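Local coordinates for protein putative aminomethyltransferase (Leptospirillum rubarum, PDB 3TTG) that probably acts as a folate-dependent aminomethyltransferase related to the T-protein of the glycine cleavage system, although its substrate is unknown, at residues L225-E236 / T311-L319. Residues are numbered along the deposited sequence; the frame is centred on the assembly and turned at random.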
loop_
_atom_site.group_PDB
_atom_site.type_symbol
_atom_site.label_atom_id
_atom_site.label_comp_id
_atom_site.label_asym_id
_atom_site.label_seq_id
_atom_site.Cartn_x
_atom_site.Cartn_y
_atom_site.Cartn_z
ATOM N N LEU A 225 -7.153 6.164 -3.351
ATOM C CA LEU A 225 -6.052 5.818 -2.425
ATOM C C LEU A 225 -5.373 7.071 -1.865
ATOM O O LEU A 225 -4.996 7.116 -0.674
ATOM C CB LEU A 225 -4.984 4.931 -3.080
ATOM C CG LEU A 225 -5.423 3.547 -3.543
ATOM C CD1 LEU A 225 -4.260 2.847 -4.209
ATOM C CD2 LEU A 225 -6.034 2.728 -2.424
ATOM N N THR A 226 -5.216 8.100 -2.706
ATOM C CA THR A 226 -4.568 9.362 -2.213
ATOM C C THR A 226 -5.493 10.069 -1.210
ATOM O O THR A 226 -5.000 10.587 -0.189
ATOM C CB THR A 226 -4.182 10.279 -3.376
ATOM O OG1 THR A 226 -3.470 9.437 -4.314
ATOM C CG2 THR A 226 -3.257 11.451 -2.918
ATOM N N GLU A 227 -6.816 10.064 -1.470
ATOM C CA GLU A 227 -7.820 10.630 -0.523
ATOM C C GLU A 227 -7.768 9.912 0.851
ATOM O O GLU A 227 -7.973 10.551 1.884
ATOM C CB GLU A 227 -9.248 10.561 -1.117
ATOM C CG GLU A 227 -9.518 11.646 -2.149
ATOM C CD GLU A 227 -10.778 11.516 -2.992
ATOM O OE1 GLU A 227 -11.355 10.411 -3.051
ATOM O OE2 GLU A 227 -11.216 12.532 -3.572
ATOM N N LYS A 228 -7.407 8.632 0.877
ATOM C CA LYS A 228 -7.213 7.855 2.130
ATOM C C LYS A 228 -5.792 8.017 2.734
ATOM O O LYS A 228 -5.559 7.551 3.849
ATOM C CB LYS A 228 -7.501 6.369 1.924
ATOM C CG LYS A 228 -8.922 6.104 1.410
ATOM C CD LYS A 228 -10.065 6.698 2.227
ATOM C CE LYS A 228 -10.140 6.227 3.643
ATOM N NZ LYS A 228 -11.252 6.903 4.367
ATOM N N GLY A 229 -4.912 8.751 2.060
ATOM C CA GLY A 229 -3.544 9.026 2.521
ATOM C C GLY A 229 -2.571 7.878 2.402
ATOM O O GLY A 229 -1.500 7.901 3.025
ATOM N N ILE A 230 -2.904 6.879 1.558
ATOM C CA ILE A 230 -2.158 5.620 1.483
ATOM C C ILE A 230 -0.866 5.763 0.683
ATOM O O ILE A 230 -0.911 5.991 -0.538
ATOM C CB ILE A 230 -3.040 4.458 0.918
ATOM C CG1 ILE A 230 -4.145 4.108 1.923
ATOM C CG2 ILE A 230 -2.237 3.193 0.618
ATOM C CD1 ILE A 230 -5.344 3.406 1.284
ATOM N N PRO A 231 0.298 5.558 1.347
ATOM C CA PRO A 231 1.578 5.599 0.608
ATOM C C PRO A 231 1.769 4.308 -0.190
ATOM O O PRO A 231 1.273 3.279 0.224
ATOM C CB PRO A 231 2.629 5.738 1.695
ATOM C CG PRO A 231 1.983 5.331 2.954
ATOM C CD PRO A 231 0.503 5.277 2.779
ATOM N N LEU A 232 2.350 4.397 -1.362
ATOM C CA LEU A 232 2.511 3.259 -2.271
ATOM C C LEU A 232 3.977 3.102 -2.719
ATOM O O LEU A 232 4.727 4.066 -2.812
ATOM C CB LEU A 232 1.645 3.465 -3.540
ATOM C CG LEU A 232 0.094 3.554 -3.365
ATOM C CD1 LEU A 232 -0.560 4.007 -4.664
ATOM C CD2 LEU A 232 -0.467 2.271 -2.912
ATOM N N PHE A 233 4.347 1.878 -3.055
ATOM C CA PHE A 233 5.595 1.596 -3.759
ATOM C C PHE A 233 5.300 1.919 -5.234
ATOM O O PHE A 233 4.205 1.579 -5.689
ATOM C CB PHE A 233 5.995 0.115 -3.561
ATOM C CG PHE A 233 7.151 -0.352 -4.405
ATOM C CD1 PHE A 233 8.410 -0.525 -3.853
ATOM C CD2 PHE A 233 6.968 -0.662 -5.750
ATOM C CE1 PHE A 233 9.467 -0.971 -4.642
ATOM C CE2 PHE A 233 8.042 -1.048 -6.549
ATOM C CZ PHE A 233 9.268 -1.238 -5.986
ATOM N N PRO A 234 6.147 2.622 -5.992
ATOM C CA PRO A 234 7.502 3.062 -5.682
ATOM C C PRO A 234 7.552 4.540 -5.328
ATOM O O PRO A 234 8.653 5.063 -5.105
ATOM C CB PRO A 234 8.223 2.783 -7.006
ATOM C CG PRO A 234 7.198 3.199 -8.036
ATOM C CD PRO A 234 5.855 2.868 -7.432
ATOM N N SER A 235 6.405 5.243 -5.310
ATOM C CA SER A 235 6.442 6.707 -5.125
ATOM C C SER A 235 6.860 7.110 -3.715
ATOM O O SER A 235 7.765 7.949 -3.529
ATOM C CB SER A 235 5.088 7.343 -5.469
ATOM O OG SER A 235 4.031 6.613 -4.897
ATOM N N GLU A 236 6.177 6.590 -2.737
ATOM C CA GLU A 236 6.493 6.913 -1.332
ATOM C C GLU A 236 7.378 5.842 -0.720
ATOM O O GLU A 236 8.105 6.140 0.206
ATOM C CB GLU A 236 5.231 7.038 -0.464
ATOM C CG GLU A 236 4.315 8.223 -0.784
ATOM C CD GLU A 236 3.671 8.155 -2.149
ATOM O OE1 GLU A 236 3.108 7.081 -2.455
ATOM O OE2 GLU A 236 3.828 9.101 -2.958
ATOM N N THR A 311 5.826 13.479 -3.550
ATOM C CA THR A 311 6.118 12.210 -4.234
ATOM C C THR A 311 5.052 11.814 -5.212
ATOM O O THR A 311 5.355 11.088 -6.182
ATOM C CB THR A 311 6.445 11.111 -3.217
ATOM O OG1 THR A 311 5.431 10.965 -2.244
ATOM C CG2 THR A 311 7.763 11.333 -2.496
ATOM N N ARG A 312 3.812 12.269 -5.014
ATOM C CA ARG A 312 2.744 12.005 -5.954
ATOM C C ARG A 312 1.614 12.940 -5.704
ATOM O O ARG A 312 1.432 13.469 -4.568
ATOM C CB ARG A 312 2.227 10.523 -5.956
ATOM C CG ARG A 312 1.222 10.114 -4.869
ATOM C CD ARG A 312 0.716 8.716 -5.110
ATOM N NE ARG A 312 -0.510 8.411 -4.359
ATOM C CZ ARG A 312 -0.614 7.630 -3.285
ATOM N NH1 ARG A 312 0.447 7.013 -2.793
ATOM N NH2 ARG A 312 -1.787 7.383 -2.764
ATOM N N THR A 313 0.818 13.131 -6.753
ATOM C CA THR A 313 -0.388 13.942 -6.635
ATOM C C THR A 313 -1.547 13.282 -7.361
ATOM O O THR A 313 -1.354 12.498 -8.292
ATOM C CB THR A 313 -0.203 15.419 -7.178
ATOM O OG1 THR A 313 0.118 15.396 -8.558
ATOM C CG2 THR A 313 0.860 16.206 -6.461
ATOM N N SER A 314 -2.758 13.651 -6.955
ATOM C CA SER A 314 -4.003 13.303 -7.637
ATOM C C SER A 314 -4.927 14.506 -7.577
ATOM O O SER A 314 -4.850 15.304 -6.658
ATOM C CB SER A 314 -4.742 12.108 -6.996
ATOM O OG SER A 314 -4.190 10.816 -7.224
ATOM N N SER A 315 -5.900 14.535 -8.437
ATOM C CA SER A 315 -7.067 15.409 -8.258
ATOM C C SER A 315 -7.972 14.824 -7.183
ATOM O O SER A 315 -8.065 13.600 -7.052
ATOM C CB SER A 315 -7.870 15.497 -9.544
ATOM O OG SER A 315 -7.140 16.161 -10.553
ATOM N N SER A 316 -8.662 15.684 -6.431
ATOM C CA SER A 316 -9.735 15.306 -5.512
ATOM C C SER A 316 -10.936 16.212 -5.756
ATOM O O SER A 316 -10.855 17.404 -5.461
ATOM C CB SER A 316 -9.307 15.411 -4.051
ATOM O OG SER A 316 -10.390 15.131 -3.183
ATOM N N ASP A 317 -12.059 15.647 -6.263
ATOM C CA ASP A 317 -13.291 16.395 -6.424
ATOM C C ASP A 317 -13.897 16.683 -5.052
ATOM O O ASP A 317 -14.417 17.769 -4.836
ATOM C CB ASP A 317 -14.303 15.639 -7.279
ATOM C CG ASP A 317 -15.546 16.469 -7.563
ATOM O OD1 ASP A 317 -15.406 17.627 -7.908
ATOM O OD2 ASP A 317 -16.658 15.953 -7.380
ATOM N N ILE A 318 -13.758 15.761 -4.117
ATOM C CA ILE A 318 -14.317 15.957 -2.786
ATOM C C ILE A 318 -13.643 17.172 -2.106
ATOM O O ILE A 318 -14.336 17.978 -1.508
ATOM C CB ILE A 318 -14.174 14.661 -1.950
ATOM C CG1 ILE A 318 -15.000 13.516 -2.627
ATOM C CG2 ILE A 318 -14.643 14.907 -0.503
ATOM C CD1 ILE A 318 -14.769 12.073 -2.068
ATOM N N LEU A 319 -12.314 17.272 -2.170
ATOM C CA LEU A 319 -11.621 18.413 -1.552
ATOM C C LEU A 319 -11.630 19.662 -2.443
ATOM O O LEU A 319 -11.394 20.765 -1.947
ATOM C CB LEU A 319 -10.179 18.049 -1.157
ATOM C CG LEU A 319 -10.122 17.592 0.312
ATOM C CD1 LEU A 319 -10.753 16.252 0.454
ATOM C CD2 LEU A 319 -8.765 17.649 0.833
HETATM O O HOH W 1 -12.813 12.900 -5.714
#
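The carbonyl oxygen I230 O is gripped end-on by the guanidinium of R312, with NH1 and NH2 each 2.8 Å from it. T226 OG1 takes the side-on pair, NE and NH2, both at 3.1 Å and close to the guanidinium plane, and OG1 in turn bonds to L222 O, one helical turn back. NH1 also forms a salt bridge with E236 OE1 at 2.7 Å, though the hydrogen bond within it is weak, bent to 130°, and the carboxylate and guanidinium planes stand 66° apart. L232 CD1 lies over one guanidinium face, near its rim. R312 extends from strand 306-316, straight from CG to NE, into the bend formed by the end of helix 218-227 and the loop that follows. E236, bent at chi2 (65°), sends OE2 to T311 OG1 at 2.6 Å through the anti lone pair; OE1 also receives L232 N and S235 OG, which fix the carboxylate. Farther along, S316 OG donates to E227 OE2 (2.8 Å) and accepts from L319 N in an ST motif, while E227 OE1 turns to H33 and T29. A largely buried polar network thus joins the folate-binding-family region to the C-terminal barrel sheet, with E236 probably offsetting the charge of R312.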